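Local coordinates for protein catechol 1,2-dioxygenase (Pseudomonas putida, PDB 2AZQ) that probably cleaves the aromatic ring of catechol between its two hydroxyl-bearing carbons with dioxygen, using ferric iron, to give cis,cis-muconate, at residues Leu154-Thr159 against Ala220-Phe225; Val121-Gly126 against Leu175-Ile180; Arg68-Leu73 against Gln202-Glu207; Gly161-Phe166 against Ser195-Asp200; Phe83-Gln88 against Thr101-Glu106. All coordinates share one frame; numbering follows the deposited sequence.

Contact 1: Leu154-Thr159 against Ala220-Phe225; sequences LWHANT and AHVHFF. With FE (Fe (III) ion), chain B.
Trp-155 lays its indole over His-223, and the two residues also form the antiparallel hydrogen-bonded pair of strands 151-155 and 217-227. His-223 N donates to Trp-155 O at 3.0 Å, while the return bond from Trp-155 N is weak. With CG set between its own N and carbonyl carbon (chi1 64°), Trp-155 folds its rings back over the neighbouring strand. His-223 CB then sits over the face of the six-membered ring, a CH-pi contact of 3.3 Å from CB to the ring centroid. The imidazole lies nearly parallel to the five-membered ring in an offset stack, centroids 4.3 Å apart and planes at 12°. At the far end of the indole, Trp-155 turns its CZ3-CH2 edge onto the face of Phe-225, completing an aromatic cluster. The stacked His-223 binds iron through NE2 at 2.0 Å. His-221, two residues back on the same side of the strand, binds the metal through its own NE2, and its ND1 is hydrogen-bonded to Pro-219 O. On the other side of the sheet Leu-154 runs alongside Phe-224, with CD1 3.9 Å from CE2. Strand 217-227 is flanked by 151-155 and 234-240, and beyond 151-155 the sheet continues into strand 176-180.

Contact 2: Val121-Gly126 against Leu175-Ile180; sequences VRMDDG and LRRRII
Val-121 spreads its two methyls over two side chains of strand 176-180: CG1 packs on CG1 and CD1 of Ile-179, and CG2 lies 3.9 Å from Arg-177 CD. Met-123 and Arg-177 run antiparallel to each other, touching CG to CG at 3.9 Å. Met-123 is extended as far as SD and then bends (chi3 66°), which carries CE to the backbone of Leu-175 and Arg-176. The guanidinium of Arg-177 is folded back by the bend at chi2 (-70°). One of its faces covers the carbonyl carbon of Met-123, and NH2 donates to Arg-176 O, close to the guanidinium plane. A single backbone bond joins the segments, Leu-175 N to Met-123 O at 2.9 Å. Leu-175 also reaches across with CD2, 3.8 Å from Asp-124 CA. The turn beyond is fixed by Asp-124, which Arg-122 grips side-on through NE and NH2; the NH2 bond meets the syn lone pair of OD2 at 2.9 Å. OD2 accepts from Gly-126 N as well, making an Asx turn. Here the chain passes from pairing with 176-180, through strand 116-118, to pairing with 186-192, through strand 120-122, within the beta-sheet framework of the intradiol dioxygenase catalytic domain.

Contact 3: Arg68-Leu73 against Gln202-Glu207; sequences RNEAGL and QGPTQE
Glu-70 reaches the start of helix 204-212 and accepts both hydrogen bonds of this contact through OE1, each from Thr-205. Thr-205 N donates at 3.0 Å with an N-H...O angle of 167°, head-on to OE1. Thr-205 OG1 donates to the same oxygen at 2.9 Å, from well above the carboxylate plane (58° out of it). The hydroxyl can do so because it stands beside its own backbone N, anti to the carbonyl carbon (chi1 -58°), and the two donors close on OE1 like a pincer.

Van der Waals packing surrounds this grip. The ring of Pro-204 touches both Arg-68 and Glu-70; its CG and CD each lie 3.6 Å from Arg-68 CG, where the two side chains are roughly perpendicular. Leu-73 CD2 covers the other flank, 3.8 Å from Thr-205 OG1.

Among the charged groups, Arg-68 bends at chi2, and its NH1 lies 3.3 Å from Gln-202 O, near the guanidinium plane. Glu-207, which touches the bound phospholipid, pairs with Arg-64 of helix 52-68.

Gly-203 is the N-cap of helix 204-212, and Glu-70 is itself the N-cap of helix 71-77. The two bonds to Thr-205 join these helices. Together with the nearby N-terminus of helix 204-212, they would probably favour a charged Glu-70.

Contact 4: Gly161-Phe166 against Ser195-Asp200; sequences GTYSYF and SGYGCD. With FE (Fe (III) ion), chain B.
Gly-161 runs beside Ser-195, their CA atoms 4.6 Å apart, with positive phi (77°); its carbonyl oxygen lies against Tyr-197 CB at 3.3 Å. The positive phi is of the kind that favours glycine. Gly-161 CA packs on Ser-195 CB at 3.9 Å, and Ser-195 OG is hydrogen-bonded back to Thr-159 O. Farther along, Tyr-163 and Tyr-197 converge on the ferric ion, each binding it through OH. With His-221 and His-223 they form the two-tyrosine, two-histidine iron site characteristic of intradiol dioxygenases. The tyrosine rings meet in an offset edge-to-face arrangement, centroids 5.2 Å apart and planes at 77°. It is the CE1 edge of Tyr-163 that faces Tyr-197, with CE1 near CE2 and CZ of the partner. Tyr-197 has CG between its backbone N and carbonyl carbon (chi1 49°), which swings the phenol across toward the loop 161-166. The iron lies in the plane of the Tyr-197 ring, at its hydroxyl edge. Leu-109 and Arg-176 pack against Tyr-163, while the ring of Tyr-197 meets that of His-221 at a marked tilt.

Contact 5: Phe83-Gln88 against Thr101-Glu106; sequences FLDLLQ and TPRTIE
The guanidinium of Arg-103 lies across the side of helix 80-94, with Gln-88 CB over one face, 3.7 Å above the plane and offset toward the rim. Gln-88 CG comes close to both terminal nitrogens, 3.5 Å from NH2 and 3.6 Å from NH1. Gln-88 keeps CG anti to its backbone N (chi1 -164°); the bend at chi2 lays its methylenes on the guanidinium and turns the amide outward, tilted by 49° to it. Asp-85 O, one turn back, approaches the guanidinium obliquely. NE and NH1 form salt bridges farther along the helix, to Asp-89 and Asp-92 respectively.

The carboxylate of Asp-85 belongs to a different part of the contact. Although its plane is only 26° from that of the guanidinium, OD1 remains 4.4 Å from Arg-103 NH2, too far for a salt bridge. What touches is hydrocarbon: Asp-85 CB meets Arg-103 CD at 3.4 Å. Asp-85 OD2 points instead at the backbone between Thr-104 and Ile-105, 2.8 Å from Ile-105 N, but the angle is too poor for a hydrogen bond. Ile-105 CG2 closes on the same oxygen.

Other faces of helix 80-94 pack on the second subunit, including its Ile-5 and Phe-55. A helix of the N-terminal region is thus laid against the connecting segment that leads into the beta-rich catalytic domain, an arrangement that fits the helical, dimer-forming linker of catechol 1,2-dioxygenases.

Contacts 1 and 4 share the iron, their centres about 10 Å apart: contact 1 brings two histidines and contact 4, nested within its chain loop, two tyrosines. Contact 2 centres about 11 Å from contact 1 in the same sheet, strands 151-155 and 176-180 being neighbours, and its Arg-176 reaches Tyr-163 of contact 4. Contact 3 joins the helical region to helix 204-212 and contact 5 joins it to the connecting loop; their centres are about 22 Å apart, and both touch the second subunit. Contact 5 closes first, inside the long loop of contact 3; its Glu-106 packs on Phe-225, while Leu-73 of contact 3 meets Cys-199. Both thus border the segments carrying the iron ligands, without binding the metal.

Contact 1: Leu154-Thr159 against Ala220-Phe225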
# COMPACT_ATOMS: atom_id res chain seq x y z
N LEU A 154 5.67 15.41 24.36
CA LEU A 154 4.34 15.77 23.85
C LEU A 154 4.25 16.57 22.56
O LEU A 154 5.09 17.43 22.27
CB LEU A 154 3.52 16.51 24.92
CG LEU A 154 3.87 17.95 25.35
CD1 LEU A 154 2.82 18.39 26.38
CD2 LEU A 154 5.27 18.07 25.92
N TRP A 155 3.21 16.30 21.79
CA TRP A 155 2.97 16.99 20.53
C TRP A 155 1.46 17.13 20.29
O TRP A 155 0.71 16.25 20.68
CB TRP A 155 3.65 16.24 19.37
CG TRP A 155 3.16 14.84 19.03
CD1 TRP A 155 2.40 14.48 17.95
CD2 TRP A 155 3.48 13.60 19.71
NE1 TRP A 155 2.23 13.11 17.91
CE2 TRP A 155 2.87 12.54 18.97
CE3 TRP A 155 4.21 13.27 20.87
CZ2 TRP A 155 2.98 11.20 19.34
CZ3 TRP A 155 4.31 11.92 21.23
CH2 TRP A 155 3.69 10.91 20.47
N HIS A 156 1.03 18.25 19.71
CA HIS A 156 -0.39 18.46 19.44
C HIS A 156 -0.59 19.47 18.33
O HIS A 156 0.34 20.23 17.99
CB HIS A 156 -1.16 18.87 20.71
CG HIS A 156 -0.90 20.27 21.19
ND1 HIS A 156 -1.43 21.39 20.58
CD2 HIS A 156 -0.22 20.73 22.28
CE1 HIS A 156 -1.10 22.47 21.26
NE2 HIS A 156 -0.36 22.10 22.29
N ALA A 157 -1.79 19.46 17.75
CA ALA A 157 -2.13 20.37 16.66
C ALA A 157 -2.31 21.79 17.15
O ALA A 157 -2.45 22.05 18.34
CB ALA A 157 -3.38 19.91 15.97
N ASN A 158 -2.27 22.73 16.21
CA ASN A 158 -2.45 24.13 16.51
C ASN A 158 -3.94 24.50 16.30
O ASN A 158 -4.79 23.60 16.11
CB ASN A 158 -1.51 24.95 15.63
CG ASN A 158 -1.88 24.91 14.15
OD1 ASN A 158 -2.75 24.16 13.72
ND2 ASN A 158 -1.19 25.73 13.37
N THR A 159 -4.29 25.79 16.34
CA THR A 159 -5.70 26.15 16.18
C THR A 159 -6.26 25.85 14.79
O THR A 159 -7.47 25.70 14.66
CB THR A 159 -5.96 27.63 16.55
OG1 THR A 159 -5.33 28.47 15.59
CG2 THR A 159 -5.40 27.95 17.91
N ALA A 220 -10.17 17.09 19.92
CA ALA A 220 -8.96 17.81 20.29
C ALA A 220 -8.21 16.94 21.34
O ALA A 220 -8.80 16.45 22.32
CB ALA A 220 -9.32 19.16 20.89
N HIS A 221 -6.92 16.73 21.13
CA HIS A 221 -6.17 15.92 22.05
C HIS A 221 -4.70 16.34 22.13
O HIS A 221 -4.28 17.26 21.44
CB HIS A 221 -6.29 14.45 21.65
CG HIS A 221 -5.85 14.17 20.24
ND1 HIS A 221 -6.67 14.37 19.15
CD2 HIS A 221 -4.64 13.81 19.74
CE1 HIS A 221 -5.99 14.13 18.05
NE2 HIS A 221 -4.76 13.79 18.38
N VAL A 222 -3.95 15.67 23.00
CA VAL A 222 -2.54 15.97 23.15
C VAL A 222 -1.85 14.63 23.26
O VAL A 222 -2.22 13.81 24.07
CB VAL A 222 -2.24 16.83 24.45
CG1 VAL A 222 -0.83 17.31 24.44
CG2 VAL A 222 -3.17 17.99 24.54
N HIS A 223 -0.86 14.37 22.42
CA HIS A 223 -0.14 13.07 22.46
C HIS A 223 1.01 12.99 23.50
O HIS A 223 1.74 13.96 23.73
CB HIS A 223 0.48 12.81 21.08
CG HIS A 223 -0.51 12.72 19.96
ND1 HIS A 223 -1.19 11.57 19.63
CD2 HIS A 223 -0.92 13.66 19.07
CE1 HIS A 223 -1.98 11.81 18.60
NE2 HIS A 223 -1.83 13.07 18.24
N PHE A 224 1.16 11.83 24.14
CA PHE A 224 2.25 11.67 25.08
C PHE A 224 3.05 10.40 24.95
O PHE A 224 2.51 9.32 24.69
CB PHE A 224 1.81 11.70 26.55
CG PHE A 224 1.23 13.00 26.98
CD1 PHE A 224 -0.11 13.27 26.78
CD2 PHE A 224 2.04 13.95 27.62
CE1 PHE A 224 -0.65 14.46 27.21
CE2 PHE A 224 1.50 15.14 28.05
CZ PHE A 224 0.14 15.40 27.85
N PHE A 225 4.35 10.56 25.14
CA PHE A 225 5.31 9.46 25.17
C PHE A 225 5.88 9.72 26.57
O PHE A 225 6.41 10.81 26.82
CB PHE A 225 6.41 9.64 24.13
CG PHE A 225 6.19 8.89 22.87
CD1 PHE A 225 6.99 9.14 21.76
CD2 PHE A 225 5.21 7.93 22.77
CE1 PHE A 225 6.81 8.44 20.56
CE2 PHE A 225 5.03 7.23 21.57
CZ PHE A 225 5.84 7.49 20.46
FE FE B . -3.06 13.46 16.71

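Contact 2: Val121-Gly126 against Leu175-Ile180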
# COMPACT_ATOMS: atom_id res chain seq x y z
N VAL A 121 8.29 24.75 30.26
CA VAL A 121 8.58 25.11 28.89
C VAL A 121 7.36 25.78 28.24
O VAL A 121 6.23 25.55 28.65
CB VAL A 121 9.00 23.84 28.04
CG1 VAL A 121 7.81 22.95 27.81
CG2 VAL A 121 9.63 24.25 26.74
N ARG A 122 7.59 26.65 27.26
CA ARG A 122 6.46 27.20 26.52
C ARG A 122 6.54 26.39 25.22
O ARG A 122 7.64 26.14 24.72
CB ARG A 122 6.64 28.69 26.22
CG ARG A 122 5.57 29.22 25.29
CD ARG A 122 5.61 30.72 25.17
NE ARG A 122 4.59 31.24 24.25
CZ ARG A 122 4.20 32.51 24.21
NH1 ARG A 122 4.73 33.41 25.03
NH2 ARG A 122 3.29 32.90 23.33
N MET A 123 5.40 25.96 24.69
CA MET A 123 5.39 25.15 23.47
C MET A 123 5.06 25.84 22.14
O MET A 123 5.44 25.32 21.09
CB MET A 123 4.42 23.97 23.65
CG MET A 123 4.79 22.97 24.70
SD MET A 123 3.55 21.67 24.73
CE MET A 123 3.83 20.96 23.13
N ASP A 124 4.36 26.97 22.17
CA ASP A 124 3.95 27.68 20.93
C ASP A 124 4.90 28.82 20.51
O ASP A 124 5.58 29.40 21.36
CB ASP A 124 2.56 28.29 21.11
CG ASP A 124 2.55 29.40 22.16
OD1 ASP A 124 2.64 29.07 23.36
OD2 ASP A 124 2.50 30.59 21.80
N ASP A 125 4.91 29.15 19.22
CA ASP A 125 5.76 30.25 18.73
C ASP A 125 5.08 31.65 18.77
O ASP A 125 5.57 32.60 18.19
CB ASP A 125 6.25 29.96 17.30
CG ASP A 125 5.11 29.71 16.33
OD1 ASP A 125 4.05 30.35 16.49
OD2 ASP A 125 5.28 28.90 15.38
N GLY A 126 3.94 31.76 19.44
CA GLY A 126 3.26 33.04 19.55
C GLY A 126 2.75 33.59 18.25
O GLY A 126 2.78 34.79 18.01
N LEU A 175 4.68 23.41 18.98
CA LEU A 175 3.80 22.53 19.75
C LEU A 175 4.42 21.14 19.96
O LEU A 175 3.72 20.13 20.06
CB LEU A 175 2.44 22.42 19.04
CG LEU A 175 1.94 23.81 18.65
CD1 LEU A 175 0.57 23.69 18.00
CD2 LEU A 175 1.88 24.70 19.88
N ARG A 176 5.75 21.09 20.02
CA ARG A 176 6.48 19.83 20.21
C ARG A 176 7.62 19.99 21.22
O ARG A 176 8.53 20.79 21.02
CB ARG A 176 7.05 19.34 18.88
CG ARG A 176 6.01 18.78 17.91
CD ARG A 176 6.52 18.60 16.47
NE ARG A 176 5.51 17.99 15.62
CZ ARG A 176 5.18 16.71 15.69
NH1 ARG A 176 5.80 15.94 16.57
NH2 ARG A 176 4.22 16.23 14.91
N ARG A 177 7.57 19.23 22.31
CA ARG A 177 8.62 19.33 23.32
C ARG A 177 8.84 18.09 24.21
O ARG A 177 7.96 17.23 24.40
CB ARG A 177 8.35 20.52 24.27
CG ARG A 177 8.36 21.93 23.68
CD ARG A 177 9.76 22.39 23.28
NE ARG A 177 9.76 23.77 22.79
CZ ARG A 177 9.20 24.20 21.65
NH1 ARG A 177 9.27 25.48 21.33
NH2 ARG A 177 8.61 23.36 20.82
N ARG A 178 10.03 18.02 24.77
CA ARG A 178 10.35 16.97 25.70
C ARG A 178 10.62 17.67 27.03
O ARG A 178 11.63 18.37 27.19
CB ARG A 178 11.54 16.16 25.21
CG ARG A 178 11.18 14.98 24.30
CD ARG A 178 12.44 14.25 23.86
NE ARG A 178 13.23 15.11 22.99
CZ ARG A 178 14.54 15.01 22.80
NH1 ARG A 178 15.24 14.07 23.41
NH2 ARG A 178 15.15 15.85 21.98
N ILE A 179 9.68 17.50 27.96
CA ILE A 179 9.74 18.10 29.30
C ILE A 179 10.29 17.10 30.32
O ILE A 179 9.78 16.00 30.41
CB ILE A 179 8.32 18.55 29.78
CG1 ILE A 179 7.80 19.70 28.92
CG2 ILE A 179 8.37 19.02 31.21
CD1 ILE A 179 6.37 20.10 29.21
N ILE A 180 11.32 17.48 31.06
CA ILE A 180 11.91 16.61 32.12
C ILE A 180 11.23 16.90 33.46
O ILE A 180 11.22 18.05 33.90
CB ILE A 180 13.40 16.89 32.38
CG1 ILE A 180 14.22 16.83 31.08
CG2 ILE A 180 13.90 15.95 33.44
CD1 ILE A 180 14.07 15.57 30.32

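Contact 3: Arg68-Leu73 against Gln202-Glu207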
# COMPACT_ATOMS: atom_id res chain seq x y z
N ARG A 68 0.60 9.36 -0.75
CA ARG A 68 0.15 10.53 0.02
C ARG A 68 0.75 10.25 1.41
O ARG A 68 0.82 11.12 2.30
CB ARG A 68 -1.39 10.59 0.12
CG ARG A 68 -2.10 11.11 -1.13
CD ARG A 68 -2.09 12.63 -1.18
NE ARG A 68 -2.12 13.15 -2.55
CZ ARG A 68 -3.20 13.37 -3.30
NH1 ARG A 68 -4.42 13.12 -2.83
NH2 ARG A 68 -3.06 13.85 -4.54
N ASN A 69 1.19 9.01 1.54
CA ASN A 69 1.79 8.48 2.75
C ASN A 69 0.79 8.37 3.92
O ASN A 69 1.11 8.73 5.05
CB ASN A 69 3.00 9.34 3.11
CG ASN A 69 3.94 9.54 1.89
OD1 ASN A 69 4.08 8.63 1.04
ND2 ASN A 69 4.61 10.71 1.82
N GLU A 70 -0.40 7.83 3.65
CA GLU A 70 -1.43 7.71 4.66
C GLU A 70 -1.71 6.28 5.15
O GLU A 70 -2.75 6.01 5.72
CB GLU A 70 -2.72 8.33 4.14
CG GLU A 70 -2.60 9.77 3.71
CD GLU A 70 -3.96 10.40 3.46
OE1 GLU A 70 -4.87 9.66 3.06
OE2 GLU A 70 -4.11 11.64 3.63
N ALA A 71 -0.77 5.38 4.94
CA ALA A 71 -0.96 4.01 5.37
C ALA A 71 -1.19 3.92 6.88
O ALA A 71 -1.98 3.09 7.35
CB ALA A 71 0.25 3.18 4.97
N GLY A 72 -0.51 4.76 7.64
CA GLY A 72 -0.69 4.73 9.07
C GLY A 72 -2.03 5.37 9.39
O GLY A 72 -2.73 4.98 10.33
N LEU A 73 -2.43 6.35 8.59
CA LEU A 73 -3.69 7.03 8.83
C LEU A 73 -4.90 6.12 8.55
O LEU A 73 -5.94 6.24 9.17
CB LEU A 73 -3.77 8.26 7.97
CG LEU A 73 -4.78 9.29 8.45
CD1 LEU A 73 -4.38 9.78 9.83
CD2 LEU A 73 -4.83 10.43 7.45
N GLN A 202 -9.82 15.19 0.32
CA GLN A 202 -9.57 14.67 -1.01
C GLN A 202 -8.36 13.74 -0.96
O GLN A 202 -7.59 13.66 -1.90
CB GLN A 202 -9.33 15.83 -1.99
CG GLN A 202 -8.26 16.82 -1.52
CD GLN A 202 -8.26 18.11 -2.34
OE1 GLN A 202 -9.30 18.75 -2.50
NE2 GLN A 202 -7.08 18.50 -2.86
N GLY A 203 -8.21 13.05 0.17
CA GLY A 203 -7.11 12.13 0.35
C GLY A 203 -7.60 10.69 0.32
O GLY A 203 -8.79 10.42 0.49
N PRO A 204 -6.68 9.72 0.17
CA PRO A 204 -6.99 8.29 0.11
C PRO A 204 -7.78 7.76 1.31
O PRO A 204 -8.74 6.99 1.13
CB PRO A 204 -5.60 7.65 -0.00
CG PRO A 204 -4.78 8.73 -0.68
CD PRO A 204 -5.22 9.92 0.14
N THR A 205 -7.37 8.13 2.51
CA THR A 205 -8.06 7.67 3.71
C THR A 205 -9.55 8.04 3.71
O THR A 205 -10.43 7.19 3.83
CB THR A 205 -7.40 8.25 4.95
OG1 THR A 205 -6.02 7.86 4.96
CG2 THR A 205 -8.10 7.76 6.21
N GLN A 206 -9.84 9.32 3.54
CA GLN A 206 -11.21 9.78 3.53
C GLN A 206 -12.01 9.17 2.37
O GLN A 206 -13.19 8.86 2.52
CB GLN A 206 -11.26 11.31 3.45
CG GLN A 206 -12.64 11.85 3.60
CD GLN A 206 -13.28 11.38 4.90
OE1 GLN A 206 -14.39 10.85 4.91
NE2 GLN A 206 -12.57 11.58 6.02
N GLU A 207 -11.40 8.99 1.21
CA GLU A 207 -12.20 8.43 0.14
C GLU A 207 -12.62 7.04 0.55
O GLU A 207 -13.72 6.61 0.18
CB GLU A 207 -11.48 8.48 -1.22
CG GLU A 207 -10.84 7.24 -1.71
CD GLU A 207 -10.07 7.49 -3.01
OE1 GLU A 207 -9.17 8.37 -3.02
OE2 GLU A 207 -10.35 6.81 -4.03

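Contact 4: Gly161-Phe166 against Ser195-Asp200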
# COMPACT_ATOMS: atom_id res chain seq x y z
N GLY A 161 -5.64 23.28 13.50
CA GLY A 161 -5.74 21.84 13.60
C GLY A 161 -4.71 21.06 12.79
O GLY A 161 -5.06 20.04 12.20
N THR A 162 -3.47 21.53 12.73
CA THR A 162 -2.45 20.77 12.00
C THR A 162 -1.24 20.64 12.89
O THR A 162 -1.13 21.32 13.91
CB THR A 162 -2.00 21.43 10.67
OG1 THR A 162 -1.19 22.58 10.94
CG2 THR A 162 -3.19 21.83 9.83
N TYR A 163 -0.33 19.72 12.53
CA TYR A 163 0.88 19.53 13.32
C TYR A 163 2.07 20.13 12.62
O TYR A 163 2.11 20.17 11.39
CB TYR A 163 1.16 18.05 13.58
CG TYR A 163 0.13 17.33 14.44
CD1 TYR A 163 -1.10 16.97 13.91
CD2 TYR A 163 0.44 16.93 15.74
CE1 TYR A 163 -2.01 16.21 14.66
CE2 TYR A 163 -0.45 16.17 16.49
CZ TYR A 163 -1.68 15.81 15.94
OH TYR A 163 -2.55 15.00 16.62
N SER A 164 3.03 20.63 13.38
CA SER A 164 4.21 21.20 12.74
C SER A 164 4.94 20.06 12.04
O SER A 164 4.60 18.87 12.19
CB SER A 164 5.13 21.83 13.75
OG SER A 164 5.71 20.85 14.59
N TYR A 165 5.95 20.42 11.26
CA TYR A 165 6.74 19.46 10.53
C TYR A 165 6.02 18.95 9.28
O TYR A 165 6.61 18.92 8.19
CB TYR A 165 7.09 18.27 11.41
CG TYR A 165 8.06 17.42 10.71
CD1 TYR A 165 9.39 17.79 10.66
CD2 TYR A 165 7.63 16.37 9.90
CE1 TYR A 165 10.28 17.16 9.82
CE2 TYR A 165 8.51 15.73 9.05
CZ TYR A 165 9.83 16.14 9.01
OH TYR A 165 10.70 15.56 8.13
N PHE A 166 4.77 18.52 9.40
CA PHE A 166 4.08 18.05 8.20
C PHE A 166 3.48 19.26 7.58
O PHE A 166 3.28 19.32 6.37
CB PHE A 166 3.02 17.02 8.53
CG PHE A 166 3.57 15.85 9.24
CD1 PHE A 166 3.66 15.87 10.63
CD2 PHE A 166 4.12 14.79 8.54
CE1 PHE A 166 4.31 14.83 11.31
CE2 PHE A 166 4.76 13.76 9.19
CZ PHE A 166 4.86 13.78 10.58
N SER A 195 -6.84 22.06 18.15
CA SER A 195 -8.15 21.78 17.57
C SER A 195 -8.22 20.33 17.11
O SER A 195 -7.19 19.68 16.84
CB SER A 195 -8.42 22.69 16.37
OG SER A 195 -8.32 24.03 16.76
N GLY A 196 -9.45 19.83 17.06
CA GLY A 196 -9.67 18.50 16.54
C GLY A 196 -9.39 18.69 15.06
O GLY A 196 -9.30 19.83 14.56
N TYR A 197 -9.23 17.60 14.32
CA TYR A 197 -8.94 17.70 12.91
C TYR A 197 -9.53 16.55 12.14
O TYR A 197 -9.93 15.56 12.71
CB TYR A 197 -7.42 17.80 12.70
CG TYR A 197 -6.58 16.77 13.44
CD1 TYR A 197 -6.37 15.48 12.91
CD2 TYR A 197 -6.02 17.08 14.69
CE1 TYR A 197 -5.61 14.52 13.60
CE2 TYR A 197 -5.26 16.13 15.39
CZ TYR A 197 -5.06 14.85 14.86
OH TYR A 197 -4.40 13.89 15.61
N GLY A 198 -9.61 16.70 10.84
CA GLY A 198 -10.15 15.63 10.03
C GLY A 198 -9.10 15.21 9.03
O GLY A 198 -8.10 15.92 8.85
N CYS A 199 -9.31 14.07 8.40
CA CYS A 199 -8.36 13.60 7.40
C CYS A 199 -8.51 14.55 6.23
O CYS A 199 -9.45 15.31 6.18
CB CYS A 199 -8.70 12.18 6.95
SG CYS A 199 -8.68 10.93 8.24
N ASP A 200 -7.58 14.50 5.29
CA ASP A 200 -7.67 15.34 4.11
C ASP A 200 -8.90 14.89 3.33
O ASP A 200 -9.00 13.72 2.92
CB ASP A 200 -6.43 15.15 3.25
CG ASP A 200 -6.37 16.11 2.12
OD1 ASP A 200 -7.41 16.28 1.41
OD2 ASP A 200 -5.27 16.68 1.94
FE FE B . -3.06 13.46 16.71

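Contact 5: Phe83-Gln88 against Thr101-Glu106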
# COMPACT_ATOMS: atom_id res chain seq x y z
N PHE A 83 -7.11 -1.75 17.81
CA PHE A 83 -7.10 -3.19 17.99
C PHE A 83 -5.76 -3.70 18.55
O PHE A 83 -5.73 -4.63 19.37
CB PHE A 83 -7.38 -3.92 16.68
CG PHE A 83 -7.18 -5.41 16.77
CD1 PHE A 83 -8.08 -6.20 17.49
CD2 PHE A 83 -6.03 -6.00 16.24
CE1 PHE A 83 -7.83 -7.56 17.68
CE2 PHE A 83 -5.78 -7.37 16.43
CZ PHE A 83 -6.68 -8.14 17.15
N LEU A 84 -4.65 -3.12 18.10
CA LEU A 84 -3.38 -3.57 18.63
C LEU A 84 -3.27 -3.25 20.11
O LEU A 84 -2.80 -4.10 20.88
CB LEU A 84 -2.20 -2.94 17.88
CG LEU A 84 -1.98 -3.40 16.44
CD1 LEU A 84 -0.95 -2.51 15.77
CD2 LEU A 84 -1.56 -4.89 16.45
N ASP A 85 -3.71 -2.07 20.54
CA ASP A 85 -3.61 -1.76 21.97
C ASP A 85 -4.51 -2.72 22.77
O ASP A 85 -4.19 -3.07 23.91
CB ASP A 85 -4.03 -0.32 22.31
CG ASP A 85 -3.17 0.75 21.65
OD1 ASP A 85 -1.94 0.60 21.54
OD2 ASP A 85 -3.74 1.78 21.27
N LEU A 86 -5.62 -3.14 22.17
CA LEU A 86 -6.51 -4.05 22.87
C LEU A 86 -5.83 -5.36 23.13
O LEU A 86 -5.94 -5.93 24.22
CB LEU A 86 -7.81 -4.29 22.09
CG LEU A 86 -8.76 -3.09 22.07
CD1 LEU A 86 -10.08 -3.45 21.43
CD2 LEU A 86 -8.97 -2.61 23.50
N LEU A 87 -5.12 -5.82 22.11
CA LEU A 87 -4.41 -7.09 22.16
C LEU A 87 -3.20 -6.94 23.07
O LEU A 87 -2.80 -7.90 23.72
CB LEU A 87 -3.97 -7.49 20.74
CG LEU A 87 -3.41 -8.90 20.50
CD1 LEU A 87 -4.52 -9.92 20.70
CD2 LEU A 87 -2.88 -9.01 19.09
N GLN A 88 -2.63 -5.74 23.12
CA GLN A 88 -1.48 -5.53 23.98
C GLN A 88 -1.99 -5.55 25.40
O GLN A 88 -1.30 -6.04 26.30
CB GLN A 88 -0.81 -4.20 23.67
CG GLN A 88 0.56 -4.11 24.24
CD GLN A 88 1.35 -5.39 23.94
OE1 GLN A 88 1.57 -5.75 22.77
NE2 GLN A 88 1.75 -6.09 25.01
N THR A 101 -1.81 4.59 34.06
CA THR A 101 -2.61 5.25 33.03
C THR A 101 -2.78 4.32 31.81
O THR A 101 -1.81 3.74 31.31
CB THR A 101 -1.92 6.53 32.56
OG1 THR A 101 -1.34 7.18 33.69
CG2 THR A 101 -2.92 7.46 31.92
N PRO A 102 -4.01 4.19 31.30
CA PRO A 102 -4.23 3.33 30.14
C PRO A 102 -3.42 3.81 28.95
O PRO A 102 -2.96 4.95 28.92
CB PRO A 102 -5.72 3.49 29.87
CG PRO A 102 -6.26 3.74 31.25
CD PRO A 102 -5.28 4.80 31.72
N ARG A 103 -3.24 2.93 27.97
CA ARG A 103 -2.52 3.30 26.78
C ARG A 103 -3.52 3.54 25.64
O ARG A 103 -4.69 3.21 25.75
CB ARG A 103 -1.51 2.19 26.43
CG ARG A 103 -1.83 1.36 25.21
CD ARG A 103 -2.71 0.16 25.46
NE ARG A 103 -2.09 -0.82 26.35
CZ ARG A 103 -0.84 -1.26 26.22
NH1 ARG A 103 -0.35 -2.16 27.08
NH2 ARG A 103 -0.08 -0.77 25.25
N THR A 104 -3.07 4.18 24.58
CA THR A 104 -3.93 4.45 23.44
C THR A 104 -3.09 4.80 22.21
O THR A 104 -1.98 5.33 22.32
CB THR A 104 -4.98 5.56 23.76
OG1 THR A 104 -5.93 5.59 22.69
CG2 THR A 104 -4.34 6.93 23.92
N ILE A 105 -3.61 4.52 21.03
CA ILE A 105 -2.85 4.71 19.82
C ILE A 105 -1.96 5.92 19.76
O ILE A 105 -2.30 6.99 20.25
CB ILE A 105 -3.72 4.68 18.55
CG1 ILE A 105 -4.49 5.99 18.38
CG2 ILE A 105 -4.60 3.42 18.59
CD1 ILE A 105 -5.14 6.14 17.02
N GLU A 106 -0.80 5.73 19.14
CA GLU A 106 0.22 6.76 18.95
C GLU A 106 -0.14 7.77 17.85
O GLU A 106 0.01 8.98 18.04
CB GLU A 106 1.56 6.10 18.58
CG GLU A 106 2.62 7.07 18.06
CD GLU A 106 3.96 6.39 17.75
OE1 GLU A 106 4.82 7.03 17.12
OE2 GLU A 106 4.17 5.23 18.14